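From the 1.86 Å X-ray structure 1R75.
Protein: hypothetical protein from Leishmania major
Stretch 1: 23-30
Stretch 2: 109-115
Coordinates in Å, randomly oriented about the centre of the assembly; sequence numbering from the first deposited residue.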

# COMPACT_ATOMS: atom_id res chain seq x y z
N LYS A 23 11.85 10.47 -6.03
CA LYS A 23 12.14 11.15 -7.29
C LYS A 23 11.02 12.07 -7.77
O LYS A 23 11.29 13.19 -8.22
CB LYS A 23 12.48 10.13 -8.39
CG LYS A 23 13.57 9.11 -8.01
CD LYS A 23 14.45 8.59 -9.20
CE LYS A 23 15.91 8.27 -8.72
NZ LYS A 23 16.64 7.32 -9.60
N ASN A 24 9.76 11.64 -7.67
CA ASN A 24 8.69 12.32 -8.39
C ASN A 24 7.58 13.00 -7.59
O ASN A 24 6.64 13.57 -8.15
CB ASN A 24 8.07 11.30 -9.33
CG ASN A 24 9.09 10.75 -10.26
OD1 ASN A 24 9.92 11.53 -10.77
ND2 ASN A 24 9.09 9.44 -10.48
N GLY A 25 7.65 12.92 -6.28
CA GLY A 25 6.56 13.41 -5.48
C GLY A 25 6.85 13.05 -4.06
O GLY A 25 7.93 12.65 -3.75
N LYS A 26 5.87 13.24 -3.18
CA LYS A 26 6.02 12.82 -1.81
C LYS A 26 4.70 12.29 -1.27
O LYS A 26 3.65 12.73 -1.67
CB LYS A 26 6.48 13.96 -0.91
CG LYS A 26 5.76 15.23 -1.10
CD LYS A 26 6.35 16.30 -0.17
CE LYS A 26 5.46 17.55 -0.16
NZ LYS A 26 5.58 18.27 1.15
N PRO A 27 4.80 11.40 -0.29
CA PRO A 27 3.63 10.93 0.45
C PRO A 27 2.91 12.07 1.15
O PRO A 27 3.52 13.13 1.42
CB PRO A 27 4.23 10.00 1.48
CG PRO A 27 5.54 9.67 1.03
CD PRO A 27 6.05 10.86 0.27
N THR A 28 1.63 11.86 1.47
CA THR A 28 0.88 12.94 2.10
C THR A 28 1.02 12.85 3.59
O THR A 28 0.54 13.74 4.31
CB THR A 28 -0.57 12.86 1.73
OG1 THR A 28 -1.06 11.52 1.95
CG2 THR A 28 -0.71 13.11 0.24
N VAL A 29 1.64 11.77 4.07
CA VAL A 29 1.86 11.59 5.48
C VAL A 29 3.30 11.19 5.73
O VAL A 29 3.95 10.53 4.91
CB VAL A 29 0.93 10.51 6.06
CG1 VAL A 29 -0.51 10.97 5.99
CG2 VAL A 29 1.11 9.15 5.35
N LYS A 30 3.80 11.58 6.90
CA LYS A 30 5.08 11.08 7.36
C LYS A 30 4.71 10.17 8.49
O LYS A 30 3.98 10.54 9.43
CB LYS A 30 6.03 12.19 7.88
CG LYS A 30 6.38 13.29 6.91
CD LYS A 30 5.95 14.66 7.48
CE LYS A 30 6.85 15.80 7.03
NZ LYS A 30 6.29 17.08 7.54
N PRO A 109 -0.47 6.65 -9.69
CA PRO A 109 0.79 7.41 -9.74
C PRO A 109 0.85 8.60 -8.78
O PRO A 109 -0.07 9.42 -8.84
CB PRO A 109 0.85 7.86 -11.22
CG PRO A 109 0.08 6.89 -11.96
CD PRO A 109 -1.03 6.44 -11.03
N LEU A 110 1.92 8.69 -8.00
CA LEU A 110 2.25 9.74 -7.00
C LEU A 110 1.25 9.86 -5.83
O LEU A 110 1.28 10.82 -5.07
CB LEU A 110 2.45 11.13 -7.70
CG LEU A 110 3.43 11.01 -8.88
CD1 LEU A 110 3.56 12.39 -9.64
CD2 LEU A 110 4.74 10.51 -8.45
N GLU A 111 0.35 8.89 -5.72
CA GLU A 111 -0.65 8.87 -4.73
C GLU A 111 -0.19 8.21 -3.48
O GLU A 111 0.61 7.30 -3.51
CB GLU A 111 -1.84 8.10 -5.28
CG GLU A 111 -3.18 8.33 -4.70
CD GLU A 111 -4.26 7.60 -5.52
OE1 GLU A 111 -4.23 6.32 -5.57
OE2 GLU A 111 -5.11 8.31 -6.16
N THR A 112 -0.74 8.66 -2.35
CA THR A 112 -0.68 7.96 -1.06
C THR A 112 -2.05 7.30 -0.75
O THR A 112 -3.07 7.99 -0.84
CB THR A 112 -0.32 8.94 0.07
OG1 THR A 112 0.95 9.58 -0.19
CG2 THR A 112 0.01 8.25 1.39
N GLN A 113 -2.10 5.99 -0.50
CA GLN A 113 -3.28 5.29 -0.05
C GLN A 113 -3.07 4.84 1.39
O GLN A 113 -2.19 4.02 1.66
CB GLN A 113 -3.62 4.10 -1.00
CG GLN A 113 -4.16 4.57 -2.31
CD GLN A 113 -5.70 4.83 -2.20
OE1 GLN A 113 -6.20 5.25 -1.17
NE2 GLN A 113 -6.41 4.53 -3.24
N MET A 114 -3.96 5.26 2.32
CA MET A 114 -4.09 4.61 3.64
C MET A 114 -4.52 3.14 3.42
O MET A 114 -5.32 2.83 2.55
CB MET A 114 -5.15 5.36 4.48
CG MET A 114 -4.72 6.76 4.79
SD MET A 114 -3.21 6.71 5.89
CE MET A 114 -2.60 7.74 4.94
N PHE A 115 -3.93 2.25 4.19
CA PHE A 115 -4.10 0.85 4.03
C PHE A 115 -4.77 0.19 5.19
O PHE A 115 -5.96 -0.33 5.08
CB PHE A 115 -2.73 0.28 3.71
CG PHE A 115 -2.77 -1.17 3.28
CD1 PHE A 115 -3.58 -1.56 2.25
CD2 PHE A 115 -1.94 -2.16 3.92
CE1 PHE A 115 -3.60 -2.90 1.81
CE2 PHE A 115 -2.04 -3.49 3.52
CZ PHE A 115 -2.84 -3.83 2.45
O HOH W 1 1.10 11.40 -2.41

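Two segments far apart in sequence run side by side in nearly the same direction, their end-to-end vectors only 20° apart. Stretch 1 has no regular secondary structure, while stretch 2 begins as loop and becomes a strand at T112. The CA atoms of G25 and L110 lie 5.9 Å apart and those of P27 and T112 5.4 Å apart, yet no backbone-to-backbone hydrogen bond joins the two stretches. A threonine hydroxyl and a single water do the polar work instead, and the contact is small, burying 308 Å² over both sides.

P109 stays out of reach, so the contact opens at L110. This residue adopts a positive phi, 62°, and points its side chain toward stretch 1, where CD2 comes 3.5 Å from CB of N24. It is a contact of carbon on carbon: the leucine packs against the base of the asparagine side chain, and the amide atom ND2 finds its hydrogen bond elsewhere in the structure. G25 leaves room for this leucine. A CB in ideal position on G25 would point toward stretch 2 and sit 3.5 Å from L110 CD2, a tight fit. The backbone of L110 contributes as well, its O accepting a hydrogen bond from water 1 at 2.7 Å.

E111 turns its side chain away, and the alternation brings T112 back toward stretch 1 as the hub of the contact. Its OG1 accepts a hydrogen bond from the backbone N of T28 at 2.9 Å, with an N-H...O angle of 142°, somewhat bent. The same OG1 donates to water 1 at 2.9 Å, and that water donates in turn to O of K26 at 3.0 Å as well as to O of L110. One hydroxyl thus serves as both acceptor and donor, and the water satisfies a carbonyl from each stretch. Packing around the hydroxyl is close: P27 CA lies 3.1 Å from T112 OG1, and T28 OG1 approaches T112 CB at 3.3 Å. The methyl group CG2 of T112 meets CG2 of V29 at 4.2 Å, adding an apolar side to a largely polar residue.

Q113 points away and is buried, with NE2 hydrogen-bonded elsewhere. M114 leaves its backbone sideways, but chi1 and chi2, both m, help bring the end of its chain nearer, so that CE reaches CG1 of V29 at 4.0 Å. V29 therefore touches both T112 and M114, closing the contact with apolar packing before F115, which is out of reach.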